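Local coordinates for protein DNA polymerase III, beta subunit (Eubacterium rectale, PDB 3T0P) that probably encircles DNA as a ring-shaped head-to-tail homodimer, the beta sliding clamp, and tethers DNA polymerases and other proteins to it for processive synthesis, at residues 214-219 against 225-230; 291-296 against 302-307; 14-19 against 78-83; 142-147 against 325-330; 159-162 against 167-170. All coordinates share one frame; numbering follows the deposited sequence. Where two conformers were deposited one is given.

Contact 1: 214-219 against 225-230; sequences DVVIYI and VFEFEN. With EDO (1,2-ethanediol), chain X.
Ile217 lies alongside Phe226, both side chains pointing the same way, with CG1 of Ile217 3.6 Å from CD2 of Phe226 and the Ile217 CD1 methyl lying near CD2 and CE2. Because CG1 of Ile217 stands anti to its carbonyl carbon (chi1 -61°), the ethyl arm runs beside the ring while CG2 is left near Val225 O. Val215, two residues earlier on the strand of Ile217, brings its CG1 to the edge of the Phe226 ring, and its CG2 meets Phe228 CB at 4.1 Å. Leu135 of helix 132-140 touches both Val215 and Phe226. The two strands, 157° apart in direction, form an antiparallel beta hairpin of the central clamp domain, Ile217 and Phe226 being a non-hydrogen-bonded pair flanked by the hydrogen-bonded pairs Val216-Glu227 and Tyr218-Val225. All four backbone bonds are 2.8 Å between N and O, for example Val216 N to Glu227 O. On the reverse face, Tyr218 CB packs on Val225 CB at 4.1 Å. Glu227 OE1 comes in at the edge of the Tyr218 ring, 3.8 Å from CE2, the carboxylate plane 83° from that of the ring, while Glu227 OE2 makes a salt bridge with Arg124.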
# COMPACT_ATOMS: atom_id res chain seq x y z
N ASP B 214 -12.14 25.58 -9.42
CA ASP B 214 -12.47 25.28 -10.82
C ASP B 214 -11.26 24.91 -11.69
O ASP B 214 -10.13 25.29 -11.42
CB ASP B 214 -13.19 26.48 -11.44
CG ASP B 214 -14.60 26.65 -10.92
OD1 ASP B 214 -15.32 25.63 -10.82
OD2 ASP B 214 -15.00 27.80 -10.65
N VAL B 215 -11.57 24.23 -12.79
CA VAL B 215 -10.65 23.83 -13.85
C VAL B 215 -11.09 24.54 -15.13
O VAL B 215 -12.27 24.46 -15.51
CB VAL B 215 -10.57 22.28 -14.05
CG1 VAL B 215 -9.48 21.90 -15.06
CG2 VAL B 215 -10.28 21.59 -12.71
N VAL B 216 -10.16 25.22 -15.82
CA VAL B 216 -10.50 25.86 -17.10
C VAL B 216 -9.96 24.93 -18.20
O VAL B 216 -8.81 24.50 -18.15
CB VAL B 216 -10.00 27.32 -17.21
CG1 VAL B 216 -10.43 27.95 -18.55
CG2 VAL B 216 -10.51 28.16 -16.04
N ILE B 217 -10.82 24.55 -19.13
CA ILE B 217 -10.44 23.61 -20.18
C ILE B 217 -10.51 24.29 -21.56
O ILE B 217 -11.47 24.99 -21.85
CB ILE B 217 -11.35 22.34 -20.11
CG1 ILE B 217 -11.17 21.61 -18.75
CG2 ILE B 217 -11.07 21.35 -21.27
CD1 ILE B 217 -12.26 20.55 -18.42
N TYR B 218 -9.50 24.07 -22.42
CA TYR B 218 -9.48 24.56 -23.80
C TYR B 218 -9.31 23.39 -24.73
O TYR B 218 -8.43 22.57 -24.49
CB TYR B 218 -8.35 25.58 -24.05
CG TYR B 218 -8.44 26.83 -23.22
CD1 TYR B 218 -9.21 27.91 -23.64
CD2 TYR B 218 -7.78 26.94 -22.00
CE1 TYR B 218 -9.31 29.07 -22.87
CE2 TYR B 218 -7.86 28.09 -21.23
CZ TYR B 218 -8.62 29.16 -21.68
OH TYR B 218 -8.69 30.30 -20.93
N ILE B 219 -10.14 23.31 -25.76
CA ILE B 219 -10.09 22.25 -26.76
C ILE B 219 -9.79 22.93 -28.10
O ILE B 219 -10.65 23.61 -28.65
CB ILE B 219 -11.39 21.40 -26.75
CG1 ILE B 219 -11.55 20.67 -25.39
CG2 ILE B 219 -11.33 20.38 -27.86
CD1 ILE B 219 -12.94 20.13 -25.06
N VAL B 225 -6.27 21.41 -23.18
CA VAL B 225 -5.53 22.12 -22.13
C VAL B 225 -6.43 22.21 -20.89
O VAL B 225 -7.59 22.57 -20.99
CB VAL B 225 -5.05 23.52 -22.62
CG1 VAL B 225 -4.32 24.29 -21.51
CG2 VAL B 225 -4.19 23.41 -23.88
N PHE B 226 -5.88 21.85 -19.73
CA PHE B 226 -6.50 21.94 -18.42
C PHE B 226 -5.70 22.91 -17.59
O PHE B 226 -4.50 22.73 -17.47
CB PHE B 226 -6.52 20.57 -17.71
CG PHE B 226 -7.23 19.47 -18.43
CD1 PHE B 226 -6.56 18.68 -19.37
CD2 PHE B 226 -8.55 19.16 -18.13
CE1 PHE B 226 -7.21 17.64 -20.02
CE2 PHE B 226 -9.20 18.11 -18.79
CZ PHE B 226 -8.53 17.37 -19.73
N GLU B 227 -6.34 23.95 -17.03
CA GLU B 227 -5.68 24.88 -16.12
C GLU B 227 -6.35 24.85 -14.78
O GLU B 227 -7.57 24.90 -14.70
CB GLU B 227 -5.67 26.33 -16.63
CG GLU B 227 -5.36 26.53 -18.09
CD GLU B 227 -5.20 28.02 -18.33
OE1 GLU B 227 -6.12 28.78 -17.97
OE2 GLU B 227 -4.09 28.42 -18.75
N PHE B 228 -5.57 24.77 -13.73
CA PHE B 228 -6.04 24.75 -12.35
C PHE B 228 -4.88 25.16 -11.47
O PHE B 228 -3.76 24.71 -11.70
CB PHE B 228 -6.62 23.37 -11.96
CG PHE B 228 -5.66 22.22 -12.05
CD1 PHE B 228 -5.33 21.66 -13.29
CD2 PHE B 228 -5.04 21.72 -10.91
CE1 PHE B 228 -4.41 20.61 -13.37
CE2 PHE B 228 -4.13 20.65 -10.99
CZ PHE B 228 -3.83 20.09 -12.23
N GLU B 229 -5.16 26.05 -10.50
CA GLU B 229 -4.20 26.60 -9.52
C GLU B 229 -3.01 27.19 -10.30
O GLU B 229 -3.25 28.09 -11.09
CB GLU B 229 -3.81 25.55 -8.46
CG GLU B 229 -5.02 24.89 -7.83
CD GLU B 229 -4.78 23.70 -6.90
OE1 GLU B 229 -3.73 23.03 -7.01
OE2 GLU B 229 -5.70 23.41 -6.10
N ASN B 230 -1.79 26.66 -10.17
CA ASN B 230 -0.64 27.21 -10.90
C ASN B 230 -0.09 26.22 -11.92
O ASN B 230 1.09 26.31 -12.30
CB ASN B 230 0.46 27.64 -9.91
CG ASN B 230 0.15 28.96 -9.27
OD1 ASN B 230 0.26 30.03 -9.90
ND2 ASN B 230 -0.32 28.90 -8.02
C1 EDO X . 0.66 28.90 -15.53
O1 EDO X . -0.16 27.89 -14.92
C2 EDO X . 1.63 28.29 -16.54
O2 EDO X . 2.17 27.07 -16.03

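Contact 2: 291-296 against 302-307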
# COMPACT_ATOMS: atom_id res chain seq x y z
N ASN B 291 -37.53 -11.47 -6.88
CA ASN B 291 -36.26 -12.09 -6.53
C ASN B 291 -35.25 -12.18 -7.66
O ASN B 291 -35.57 -12.52 -8.78
CB ASN B 291 -36.49 -13.53 -6.00
CG ASN B 291 -35.28 -14.11 -5.31
OD1 ASN B 291 -34.95 -13.75 -4.17
ND2 ASN B 291 -34.55 -14.97 -6.00
N MSE B 292 -34.00 -11.95 -7.30
CA MSE B 292 -32.84 -12.18 -8.14
C MSE B 292 -31.97 -13.22 -7.44
O MSE B 292 -31.54 -13.01 -6.29
CB MSE B 292 -32.03 -10.91 -8.43
CG MSE B 292 -30.82 -11.21 -9.27
SE MSE B 292 -29.56 -9.75 -9.49
CE MSE B 292 -30.63 -8.56 -10.68
N GLU B 293 -31.73 -14.32 -8.13
CA GLU B 293 -30.83 -15.36 -7.66
C GLU B 293 -29.52 -15.28 -8.45
O GLU B 293 -29.55 -15.29 -9.69
CB GLU B 293 -31.46 -16.74 -7.82
CG GLU B 293 -30.54 -17.82 -7.29
CD GLU B 293 -31.03 -19.24 -7.49
OE1 GLU B 293 -31.21 -19.65 -8.66
OE2 GLU B 293 -31.24 -19.93 -6.47
N LEU B 294 -28.40 -15.20 -7.74
CA LEU B 294 -27.05 -15.13 -8.30
C LEU B 294 -26.27 -16.37 -7.94
O LEU B 294 -26.27 -16.79 -6.78
CB LEU B 294 -26.30 -13.88 -7.81
CG LEU B 294 -26.94 -12.56 -8.19
CD1 LEU B 294 -27.80 -12.05 -7.04
CD2 LEU B 294 -25.90 -11.54 -8.54
N ARG B 295 -25.62 -16.97 -8.93
CA ARG B 295 -24.80 -18.16 -8.75
C ARG B 295 -23.47 -18.05 -9.46
O ARG B 295 -23.36 -17.43 -10.54
CB ARG B 295 -25.49 -19.43 -9.28
CG ARG B 295 -26.80 -19.78 -8.62
CD ARG B 295 -27.49 -20.96 -9.28
NE ARG B 295 -27.78 -20.71 -10.70
CZ ARG B 295 -28.54 -21.49 -11.46
NH1 ARG B 295 -29.11 -22.58 -10.94
NH2 ARG B 295 -28.74 -21.20 -12.73
N ILE B 296 -22.48 -18.73 -8.88
CA ILE B 296 -21.18 -18.90 -9.45
C ILE B 296 -20.69 -20.22 -8.93
O ILE B 296 -21.04 -20.62 -7.82
CB ILE B 296 -20.23 -17.70 -9.19
CG1 ILE B 296 -19.12 -17.62 -10.26
CG2 ILE B 296 -19.67 -17.66 -7.74
CD1 ILE B 296 -18.48 -16.19 -10.39
N SER B 302 -18.90 -23.40 -4.72
CA SER B 302 -20.01 -22.65 -5.32
C SER B 302 -20.64 -21.64 -4.35
O SER B 302 -20.43 -21.69 -3.14
CB SER B 302 -21.07 -23.59 -5.87
OG SER B 302 -21.64 -24.34 -4.81
N MSE B 303 -21.40 -20.73 -4.92
CA MSE B 303 -22.13 -19.73 -4.18
C MSE B 303 -23.54 -19.59 -4.74
O MSE B 303 -23.72 -19.61 -5.95
CB MSE B 303 -21.42 -18.37 -4.19
CG MSE B 303 -22.05 -17.35 -3.23
SE MSE B 303 -21.81 -15.47 -3.80
CE MSE B 303 -22.98 -15.54 -5.47
N ASN B 304 -24.51 -19.41 -3.86
CA ASN B 304 -25.88 -19.11 -4.22
C ASN B 304 -26.37 -17.95 -3.34
O ASN B 304 -26.20 -18.00 -2.12
CB ASN B 304 -26.77 -20.36 -4.06
CG ASN B 304 -28.13 -20.15 -4.66
OD1 ASN B 304 -28.31 -20.31 -5.86
ND2 ASN B 304 -29.09 -19.70 -3.87
N GLU B 305 -26.93 -16.91 -3.94
CA GLU B 305 -27.44 -15.77 -3.18
C GLU B 305 -28.75 -15.26 -3.76
O GLU B 305 -28.87 -15.16 -4.98
CB GLU B 305 -26.40 -14.60 -3.16
CG GLU B 305 -26.83 -13.48 -2.22
CD GLU B 305 -25.77 -12.51 -1.73
OE1 GLU B 305 -24.55 -12.79 -1.89
OE2 GLU B 305 -26.16 -11.45 -1.18
N ASP B 306 -29.69 -14.85 -2.90
CA ASP B 306 -30.97 -14.26 -3.29
C ASP B 306 -31.03 -12.80 -2.87
O ASP B 306 -30.67 -12.47 -1.77
CB ASP B 306 -32.16 -15.05 -2.68
CG ASP B 306 -32.31 -16.48 -3.17
OD1 ASP B 306 -32.39 -16.68 -4.41
OD2 ASP B 306 -32.39 -17.39 -2.32
N ILE B 307 -31.48 -11.93 -3.77
CA ILE B 307 -31.65 -10.51 -3.48
C ILE B 307 -33.09 -10.14 -3.82
O ILE B 307 -33.57 -10.50 -4.89
CB ILE B 307 -30.63 -9.59 -4.23
CG1 ILE B 307 -29.17 -10.06 -4.02
CG2 ILE B 307 -30.80 -8.11 -3.82
CD1 ILE B 307 -28.10 -9.21 -4.80
O HOH W 1 -33.71 -19.17 -5.05
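This is an antiparallel beta hairpin of the C-terminal clamp domain, strand 291-297 against strand 302-308, lying where one subunit meets the next. The axes run 160° apart, and the hydrogen-bonded pairs Met292-Ile307, Leu294-Glu305 and Ile296-Met303 supply six backbone bonds. Most are short, such as Ile307 N to Met292 O at 2.7 Å; Ile296 N to Met303 O is longer at 3.3 Å, its donor tilted 20° from the carbonyl plane. One face of the hairpin is largely apolar and turned to helix 261-272. Here CD1 of Leu294 meets CD1 of Ile307 at 3.6 Å, and CG2 of Ile296 rests on CB of the selenomethionine Met303 at 4.0 Å. The Met303 chain bends at chi3, which brings its CE methyl near the backbone oxygen of Leu294. Glu305, also on this face, turns its carboxylate away to a salt bridge with Arg270. The other face is polar. Asn291 ND2 donates to Asp306 OD1 at 3.2 Å, the acceptor being approached from above its carboxylate plane, while that oxygen lies close to the plane of the Asn291 amide. Glu293 runs beside Asp306 with the two carboxylates nearly parallel, 13° apart, and OE2 of Glu293 only 4.0 Å from OD1 of Asp306. One water donates to both oxygens. Residues 302-305 also pair antiparallel with a strand of the second subunit, continuing the sheet across the interface. The water and the Asn291 amide probably ease the repulsion between the two acids, whose closeness may raise the proton affinity of one of them.

Contact 3: 14-19 against 78-83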
# COMPACT_ATOMS: atom_id res chain seq x y z
N GLY B 14 5.52 21.35 -6.65
CA GLY B 14 5.75 21.43 -8.09
C GLY B 14 6.31 20.18 -8.72
O GLY B 14 5.81 19.76 -9.78
N VAL B 15 7.36 19.57 -8.11
CA VAL B 15 7.97 18.35 -8.67
C VAL B 15 6.97 17.20 -8.60
O VAL B 15 6.94 16.39 -9.51
CB VAL B 15 9.36 17.95 -8.07
CG1 VAL B 15 10.32 19.13 -8.04
CG2 VAL B 15 9.24 17.30 -6.69
N ASN B 16 6.13 17.16 -7.55
CA ASN B 16 5.09 16.15 -7.37
C ASN B 16 3.98 16.28 -8.42
O ASN B 16 3.34 15.30 -8.73
CB ASN B 16 4.49 16.25 -5.98
CG ASN B 16 5.31 15.58 -4.90
OD1 ASN B 16 6.27 14.85 -5.16
ND2 ASN B 16 4.92 15.81 -3.66
N ILE B 17 3.77 17.47 -8.95
CA ILE B 17 2.76 17.68 -9.98
C ILE B 17 3.32 17.27 -11.36
O ILE B 17 2.72 16.43 -12.03
CB ILE B 17 2.23 19.14 -9.95
CG1 ILE B 17 1.32 19.34 -8.69
CG2 ILE B 17 1.46 19.46 -11.25
CD1 ILE B 17 1.00 20.78 -8.36
N VAL B 18 4.47 17.81 -11.76
CA VAL B 18 5.04 17.59 -13.10
C VAL B 18 5.52 16.15 -13.31
O VAL B 18 5.52 15.69 -14.45
CB VAL B 18 6.13 18.62 -13.51
CG1 VAL B 18 5.56 20.03 -13.52
CG2 VAL B 18 7.37 18.54 -12.61
N SER B 19 5.87 15.44 -12.23
CA SER B 19 6.30 14.03 -12.25
C SER B 19 5.26 13.10 -12.88
O SER B 19 5.63 12.02 -13.36
CB SER B 19 6.61 13.54 -10.84
OG SER B 19 7.84 14.11 -10.44
N ILE B 78 15.55 14.27 -3.89
CA ILE B 78 16.37 15.28 -3.21
C ILE B 78 15.44 16.28 -2.52
O ILE B 78 15.55 16.46 -1.32
CB ILE B 78 17.39 15.97 -4.14
CG1 ILE B 78 18.51 15.00 -4.56
CG2 ILE B 78 17.99 17.24 -3.50
CD1 ILE B 78 19.52 15.53 -5.58
N VAL B 79 14.49 16.86 -3.28
CA VAL B 79 13.58 17.92 -2.83
C VAL B 79 12.73 17.42 -1.68
O VAL B 79 12.59 18.12 -0.68
CB VAL B 79 12.75 18.48 -4.01
CG1 VAL B 79 11.62 19.38 -3.53
CG2 VAL B 79 13.65 19.24 -4.99
N ARG B 80 12.21 16.19 -1.79
CA ARG B 80 11.36 15.52 -0.79
C ARG B 80 12.09 15.23 0.54
O ARG B 80 11.43 15.13 1.58
CB ARG B 80 10.83 14.20 -1.37
CG ARG B 80 9.54 13.72 -0.75
CD ARG B 80 8.94 12.57 -1.54
NE ARG B 80 8.53 12.98 -2.89
CZ ARG B 80 9.03 12.46 -4.00
NH1 ARG B 80 9.96 11.50 -3.93
NH2 ARG B 80 8.61 12.87 -5.18
N LYS B 81 13.42 15.02 0.49
CA LYS B 81 14.23 14.71 1.67
C LYS B 81 15.04 15.90 2.22
O LYS B 81 15.61 15.78 3.29
CB LYS B 81 15.14 13.52 1.38
CG LYS B 81 14.32 12.24 1.22
CD LYS B 81 15.18 11.00 1.24
CE LYS B 81 14.36 9.73 1.25
NZ LYS B 81 15.22 8.58 0.90
N LEU B 82 15.01 17.07 1.55
CA LEU B 82 15.71 18.23 2.07
C LEU B 82 14.98 18.81 3.27
O LEU B 82 13.77 18.58 3.41
CB LEU B 82 15.86 19.33 0.99
CG LEU B 82 16.99 19.14 -0.02
CD1 LEU B 82 16.97 20.23 -1.06
CD2 LEU B 82 18.34 19.02 0.64
N PRO B 83 15.68 19.55 4.16
CA PRO B 83 14.97 20.22 5.28
C PRO B 83 13.94 21.24 4.76
O PRO B 83 14.01 21.66 3.59
CB PRO B 83 16.10 20.93 6.05
CG PRO B 83 17.38 20.43 5.50
CD PRO B 83 17.12 19.89 4.14
O HOH W 2 6.10 14.07 -1.63
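Arg80, on helix 72-81, reaches across to Asn16 on helix 8-18, joining the two helices of the N-terminal clamp domain. Its CB leaves the helix beside the contact, and CG stands anti to the backbone N (chi1 -155°), starting the chain on its way to Asn16. The side chain also touches Leu12 of helix 8-18. Farther out, the bend at chi3 swings the guanidinium toward Asn16. NE makes a weak bond to a water, which also accepts from Asn16 ND2 at 2.9 Å. At the tip, NH2 donates to Asn16 OD1 at 3.1 Å, almost straight at 171° and nearly along the C=O axis. Asn16 OD1 lies at the guanidinium edge, near its plane, and amide and guanidinium planes are 9° apart. In this one of the two deposited Arg80 conformers, the direct bond and the weaker water bridge would hold the two flat groups in this relation. Replacing Asn16 by an alanine would probably leave Arg80 NH2 without this acceptor and the guanidinium freer to swing, since the water would lose its ND2 donor as well. The buried valines Val15 and Val79 approach loosely, CG2 of Val15 4.5 Å from CG1 of Val79. Val15 O accepts from both Ser19 N and Ser19 OG, one turn further on, from opposite faces of its plane, the hydroxyl at 2.6 Å.

Contact 4: 142-147 against 325-330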
# COMPACT_ATOMS: atom_id res chain seq x y z
N THR B 142 -15.92 6.80 -15.23
CA THR B 142 -15.83 6.28 -16.60
C THR B 142 -14.50 5.65 -16.98
O THR B 142 -14.47 4.83 -17.91
CB THR B 142 -16.11 7.42 -17.64
OG1 THR B 142 -15.16 8.47 -17.45
CG2 THR B 142 -17.50 7.99 -17.55
N ILE B 143 -13.39 6.06 -16.38
CA ILE B 143 -12.03 5.64 -16.77
C ILE B 143 -11.80 4.11 -16.75
O ILE B 143 -10.99 3.62 -17.54
CB ILE B 143 -10.93 6.38 -15.96
CG1 ILE B 143 -9.61 6.49 -16.75
CG2 ILE B 143 -10.71 5.79 -14.55
CD1 ILE B 143 -9.69 7.28 -18.01
N PHE B 144 -12.50 3.38 -15.88
CA PHE B 144 -12.32 1.94 -15.72
C PHE B 144 -12.68 1.13 -16.97
O PHE B 144 -12.28 -0.03 -17.04
CB PHE B 144 -13.15 1.44 -14.53
CG PHE B 144 -14.63 1.60 -14.72
CD1 PHE B 144 -15.36 0.68 -15.45
CD2 PHE B 144 -15.30 2.70 -14.18
CE1 PHE B 144 -16.73 0.85 -15.67
CE2 PHE B 144 -16.67 2.87 -14.40
CZ PHE B 144 -17.38 1.93 -15.11
N SER B 145 -13.48 1.69 -17.91
CA SER B 145 -13.91 0.88 -19.05
C SER B 145 -13.27 1.28 -20.39
O SER B 145 -13.79 0.93 -21.44
CB SER B 145 -15.43 0.84 -19.17
OG SER B 145 -16.00 2.13 -19.09
N ILE B 146 -12.08 1.90 -20.35
CA ILE B 146 -11.27 2.14 -21.55
C ILE B 146 -10.56 0.80 -21.86
O ILE B 146 -10.40 -0.02 -20.95
CB ILE B 146 -10.27 3.32 -21.36
CG1 ILE B 146 -9.21 3.01 -20.27
CG2 ILE B 146 -11.01 4.66 -21.12
CD1 ILE B 146 -8.01 4.00 -20.18
N ALA B 147 -10.13 0.55 -23.11
CA ALA B 147 -9.45 -0.72 -23.41
C ALA B 147 -8.10 -0.83 -22.69
O ALA B 147 -7.39 0.16 -22.53
CB ALA B 147 -9.27 -0.88 -24.90
N PHE B 325 -19.72 -5.46 -13.69
CA PHE B 325 -20.75 -4.98 -12.79
C PHE B 325 -20.13 -4.29 -11.58
O PHE B 325 -20.62 -3.24 -11.17
CB PHE B 325 -21.65 -6.14 -12.36
CG PHE B 325 -22.96 -6.14 -13.10
CD1 PHE B 325 -24.04 -5.38 -12.65
CD2 PHE B 325 -23.11 -6.85 -14.29
CE1 PHE B 325 -25.23 -5.34 -13.36
CE2 PHE B 325 -24.31 -6.79 -15.01
CZ PHE B 325 -25.36 -6.06 -14.53
N ILE B 326 -19.09 -4.89 -11.00
CA ILE B 326 -18.37 -4.36 -9.85
C ILE B 326 -17.80 -2.97 -10.22
O ILE B 326 -18.08 -2.00 -9.51
CB ILE B 326 -17.28 -5.33 -9.36
CG1 ILE B 326 -17.89 -6.54 -8.65
CG2 ILE B 326 -16.29 -4.62 -8.43
CD1 ILE B 326 -17.00 -7.78 -8.56
N ASP B 327 -17.12 -2.86 -11.36
CA ASP B 327 -16.55 -1.57 -11.80
C ASP B 327 -17.61 -0.48 -11.87
O ASP B 327 -17.38 0.59 -11.34
CB ASP B 327 -15.90 -1.68 -13.19
CG ASP B 327 -14.62 -2.47 -13.28
OD1 ASP B 327 -14.09 -2.88 -12.21
OD2 ASP B 327 -14.15 -2.70 -14.43
N ALA B 328 -18.80 -0.78 -12.48
CA ALA B 328 -19.85 0.22 -12.61
C ALA B 328 -20.55 0.50 -11.29
O ALA B 328 -20.79 1.65 -10.98
CB ALA B 328 -20.88 -0.21 -13.67
N LEU B 329 -20.88 -0.54 -10.51
CA LEU B 329 -21.58 -0.34 -9.24
C LEU B 329 -20.72 0.43 -8.23
O LEU B 329 -21.28 1.24 -7.50
CB LEU B 329 -22.08 -1.66 -8.64
CG LEU B 329 -23.17 -2.37 -9.44
CD1 LEU B 329 -23.34 -3.81 -8.94
CD2 LEU B 329 -24.49 -1.60 -9.42
N ARG B 330 -19.39 0.24 -8.23
CA ARG B 330 -18.44 0.98 -7.37
C ARG B 330 -18.49 2.50 -7.57
O ARG B 330 -18.07 3.26 -6.70
CB ARG B 330 -17.00 0.53 -7.63
CG ARG B 330 -16.60 -0.69 -6.84
CD ARG B 330 -15.14 -0.99 -7.06
NE ARG B 330 -14.74 -2.23 -6.41
CZ ARG B 330 -13.69 -2.95 -6.77
NH1 ARG B 330 -12.92 -2.56 -7.78
NH2 ARG B 330 -13.40 -4.08 -6.13
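The CA atoms of Phe144 and Asp327 approach to 6.8 Å, the nearest pair between the irregular segment 142-147 and helix 322-329, with no hydrogen bond between the two segments. The contact joins the central clamp domain to the C-terminal one: a loop following helix 132-140 lays a single aromatic ring against one helical turn. With chi1 at 64°, Phe144 CG sits between its own backbone N and carbonyl carbon, which sends the ring toward the helix. Asp327 CB packs close on the ring, 3.3 Å from CD1 and 3.6 Å from CE1 of Phe144. At the far end, Phe144 CZ reaches Ala328 CA at 3.9 Å and Ala328 CB at 4.3 Å. The Phe144 and Asp327 side chains slide past each other in opposite directions, with the carboxylate plane 60° from the ring's, and Asp327 OD2 forms salt bridges with Arg176 and Lys323. Arg176 and Tyr359 also touch Phe144, so the ring is packed by both domains. Exchanging Phe144 for a serine is likely to open a gap against Asp327 CB and Ala328, costing the loop its apolar hold on the helix. Over one face of the ring, offset toward its rim, stands the backbone oxygen of Asp327, 3.9 Å from Phe144 CE2.

Contact 5: 159-162 against 167-170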
# COMPACT_ATOMS: atom_id res chain seq x y z
N LEU B 159 -14.24 9.74 -24.96
CA LEU B 159 -14.92 10.75 -25.74
C LEU B 159 -15.42 11.87 -24.80
O LEU B 159 -16.02 11.59 -23.76
CB LEU B 159 -16.11 10.15 -26.51
CG LEU B 159 -16.97 11.14 -27.33
CD1 LEU B 159 -16.28 11.54 -28.62
CD2 LEU B 159 -18.33 10.56 -27.62
N PHE B 160 -15.15 13.12 -25.18
CA PHE B 160 -15.64 14.32 -24.51
C PHE B 160 -16.54 15.03 -25.53
O PHE B 160 -16.05 15.42 -26.59
CB PHE B 160 -14.48 15.18 -24.01
CG PHE B 160 -14.01 14.76 -22.64
CD1 PHE B 160 -13.31 13.57 -22.45
CD2 PHE B 160 -14.27 15.55 -21.52
CE1 PHE B 160 -12.90 13.16 -21.18
CE2 PHE B 160 -13.84 15.15 -20.25
CZ PHE B 160 -13.17 13.95 -20.09
N GLU B 161 -17.85 15.11 -25.26
CA GLU B 161 -18.82 15.71 -26.18
C GLU B 161 -19.63 16.81 -25.51
O GLU B 161 -20.21 16.60 -24.44
CB GLU B 161 -19.73 14.63 -26.74
CG GLU B 161 -20.56 15.05 -27.93
CD GLU B 161 -21.46 13.96 -28.48
OE1 GLU B 161 -21.48 12.85 -27.90
OE2 GLU B 161 -22.16 14.23 -29.48
N ILE B 162 -19.65 17.99 -26.13
CA ILE B 162 -20.35 19.18 -25.66
C ILE B 162 -21.32 19.64 -26.73
O ILE B 162 -20.94 19.73 -27.90
CB ILE B 162 -19.35 20.32 -25.31
CG1 ILE B 162 -18.55 20.00 -24.04
CG2 ILE B 162 -20.05 21.67 -25.18
CD1 ILE B 162 -17.14 20.61 -24.02
N LEU B 167 -22.56 18.18 -21.32
CA LEU B 167 -21.31 17.50 -21.51
C LEU B 167 -21.59 16.03 -21.34
O LEU B 167 -22.29 15.64 -20.41
CB LEU B 167 -20.21 17.99 -20.53
CG LEU B 167 -18.95 17.11 -20.37
CD1 LEU B 167 -18.09 17.09 -21.64
CD2 LEU B 167 -18.10 17.57 -19.21
N ARG B 168 -21.01 15.22 -22.22
CA ARG B 168 -21.17 13.77 -22.19
C ARG B 168 -19.79 13.16 -22.27
O ARG B 168 -19.01 13.58 -23.14
CB ARG B 168 -22.09 13.33 -23.35
CG ARG B 168 -22.22 11.85 -23.57
CD ARG B 168 -23.32 11.58 -24.58
NE ARG B 168 -22.80 11.35 -25.93
CZ ARG B 168 -23.39 10.56 -26.82
NH1 ARG B 168 -24.51 9.91 -26.51
NH2 ARG B 168 -22.85 10.39 -28.02
N VAL B 169 -19.46 12.24 -21.33
CA VAL B 169 -18.16 11.56 -21.24
C VAL B 169 -18.41 10.09 -21.47
O VAL B 169 -19.30 9.52 -20.83
CB VAL B 169 -17.43 11.88 -19.91
CG1 VAL B 169 -16.11 11.11 -19.79
CG2 VAL B 169 -17.18 13.39 -19.80
N VAL B 170 -17.69 9.50 -22.44
CA VAL B 170 -17.90 8.11 -22.88
C VAL B 170 -16.59 7.34 -22.91
O VAL B 170 -15.59 7.84 -23.43
CB VAL B 170 -18.59 8.05 -24.28
CG1 VAL B 170 -18.90 6.62 -24.72
CG2 VAL B 170 -19.85 8.89 -24.34
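The Phe160 ring carries the CG2 methyl of Val169 over one face, a CH-pi contact with the carbon 4.0 Å from the centroid and 20° off the ring normal. The methyl is offset toward the rim, nearest CE2 of Phe160 at 3.8 Å. Leu167 CD1 approaches the same ring obliquely at CD2 and also packs against Ile162 CG1. On the reverse side of the sheet the flat groups are charged: Glu161 OE1 lies at the edge of the Arg168 guanidinium, 2.8 Å from NE in a salt bridge, with a second, weak bond from NH2. The fit is not flat: carboxylate and guanidinium planes are 64° apart, NE meets the oxygen from above the carboxylate plane, and the oxygen is tilted from the guanidinium plane. Arg168 CG stands anti to the backbone N (chi1 172°), and the chain runs side by side with the extended Glu161 before bending at chi3 to present NE and NH2 together. Leu159 and Val170 add an apolar pair on this side, CB to CB 3.9 Å. The strands form an antiparallel hairpin in the central clamp domain; the pairs Leu159-Val170 and Glu161-Arg168 are hydrogen-bonded, with Arg168 N to Glu161 O at 2.7 Å. Since NH1 of Arg168 makes a further salt bridge to Asp246, the buried guanidinium is shared by two acids, which would probably stabilise its positive charge and hold its rotation.

Contacts 1, 2 and 5 are antiparallel hairpins, whereas contacts 3 and 4 bring together elements distant in sequence with far smaller buried areas. Contact 5 is buried; contacts 1 to 4 are partly buried, an exposed residue taking part in contacts 1 and 3. Contacts 1 and 5 belong to the central domain but to different sheets, their centres about 17 Å apart. Contact 4 bridges to the C-terminal domain and touches contact 5, where Thr142 OG1 meets Val169 CG1, but not contact 1. Contacts 2 and 3, with centres about 50 Å apart, both touch the second subunit, consistent with a head-to-tail ring. Backbone bonds dominate the hairpins, a ring contact carries contact 4, and a water-bridged arginine-amide bond marks contact 3.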